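Local coordinates for PixA inclusion body protein (PDB 4LZK) that is of unknown function but belongs to the PixA family, named for bacterial inclusion body proteins, at the interface of chains A and B. Coordinates in Å, arbitrary orientation; residue numbers count along the deposited sequence, not the author numbering. Chains: chain A/B, PixA inclusion body protein.

The interface of chains A and B. Residues chain A 42-43, 45, 100-101, 161; chain B 6, 11.
The extended N-terminal segment of chain B, a loop here, lies across chain A between the loop of residues 42-45 and strands 96-105 and 154-168. Both chains are copies of one PixA-family protein, and the extended course of the chain B segment over its neighbour makes it an arm. The whole interface departs from an exact two-fold, and the structure alone does not show that this pairing is the biological one. B:Ile11 is the main inserted side chain, with 55 Å² hidden by chain A. Its chi1 of -66° places CG1 beside the backbone N and CG2 anti to it; the extended chi2 then carries CD1 outward. CD1 lies over one face of the A:His101 imidazole, at the rim near the CG-ND1 bond and 3.3 Å from ND1, a packing contact in which the two side chains run antiparallel past one another. The same methyl also touches the ring of A:Tyr100, 4.0 Å from CE2. The CG2 branch lies 3.9 Å from A:Pro45 CD, crossing the proline at roughly a right angle, and packs against the hydroxyl OG of A:Ser161 at 3.8 Å. Within chain A, the phenol OH of A:Tyr100 donates a 2.8 Å hydrogen bond to A:Ala42 O, reaching a lone pair in the carbonyl plane at a C=O...O angle of 118°. This bond ties the loop to strand 96-105 and so probably steadies two walls of the isoleucine pocket. A:Ser161 CB sits 3.6 Å above one face of the A:Tyr100 ring, towards its rim, and probably restricts the turning of the ring. Nearer the arm's start, B:Val6 divides its methyls between two loop residues. CG2 meets A:Ala42 CB at 4.0 Å, whereas CG1 lies alongside the amide end of A:Gln43, 3.5 Å from OE1. The glutamine bends at chi2 (-65°), carrying its amide over to the arm, where NE2 also approaches CG1 of B:Ile11.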
# COMPACT_ATOMS: atom_id res chain seq x y z
N ALA A 42 0.55 -21.75 27.18
CA ALA A 42 -0.46 -21.56 26.16
C ALA A 42 -1.69 -20.72 26.62
O ALA A 42 -2.42 -20.21 25.80
CB ALA A 42 -0.87 -22.85 25.57
N GLN A 43 -1.92 -20.61 27.93
CA GLN A 43 -2.99 -19.81 28.48
C GLN A 43 -2.57 -18.38 28.57
O GLN A 43 -3.40 -17.54 28.87
CB GLN A 43 -3.37 -20.26 29.92
CG GLN A 43 -3.54 -21.77 30.12
CD GLN A 43 -4.69 -22.37 29.38
OE1 GLN A 43 -4.74 -23.56 29.19
NE2 GLN A 43 -5.66 -21.57 29.00
N PRO A 45 -0.20 -16.31 26.03
CA PRO A 45 0.74 -16.17 24.92
C PRO A 45 1.40 -14.80 24.86
O PRO A 45 0.88 -13.83 25.36
CB PRO A 45 -0.11 -16.47 23.70
CG PRO A 45 -1.50 -16.26 24.14
CD PRO A 45 -1.53 -16.71 25.56
N TYR A 100 -4.03 -22.13 17.49
CA TYR A 100 -4.87 -22.92 18.40
C TYR A 100 -6.07 -22.25 18.98
O TYR A 100 -6.87 -22.95 19.63
CB TYR A 100 -4.05 -23.56 19.50
CG TYR A 100 -3.41 -22.64 20.49
CD1 TYR A 100 -2.17 -22.09 20.24
CD2 TYR A 100 -4.03 -22.32 21.69
CE1 TYR A 100 -1.55 -21.23 21.13
CE2 TYR A 100 -3.42 -21.45 22.61
CZ TYR A 100 -2.15 -20.93 22.32
OH TYR A 100 -1.50 -20.06 23.16
N HIS A 101 -6.30 -20.95 18.73
CA HIS A 101 -7.46 -20.28 19.31
C HIS A 101 -7.67 -18.90 18.63
O HIS A 101 -6.74 -18.28 18.18
CB HIS A 101 -7.32 -20.10 20.82
CG HIS A 101 -8.58 -19.72 21.50
ND1 HIS A 101 -8.70 -18.54 22.20
CD2 HIS A 101 -9.79 -20.32 21.56
CE1 HIS A 101 -9.94 -18.44 22.68
NE2 HIS A 101 -10.63 -19.49 22.26
N SER A 161 -4.22 -16.85 18.72
CA SER A 161 -3.11 -17.46 19.38
C SER A 161 -2.53 -18.66 18.60
O SER A 161 -3.26 -19.49 18.02
CB SER A 161 -3.55 -17.93 20.77
OG SER A 161 -3.92 -16.83 21.60
N VAL B 6 -5.39 -27.55 27.04
CA VAL B 6 -5.43 -26.13 27.03
C VAL B 6 -6.89 -25.78 27.21
O VAL B 6 -7.74 -26.35 26.55
CB VAL B 6 -4.82 -25.56 25.72
CG1 VAL B 6 -4.92 -24.03 25.68
CG2 VAL B 6 -3.35 -25.93 25.64
N ILE B 11 -7.63 -18.26 27.97
CA ILE B 11 -6.45 -17.80 27.30
C ILE B 11 -6.40 -16.32 27.57
O ILE B 11 -7.13 -15.55 26.97
CB ILE B 11 -6.48 -18.16 25.80
CG1 ILE B 11 -6.42 -19.70 25.65
CG2 ILE B 11 -5.34 -17.48 25.07
CD1 ILE B 11 -6.79 -20.26 24.32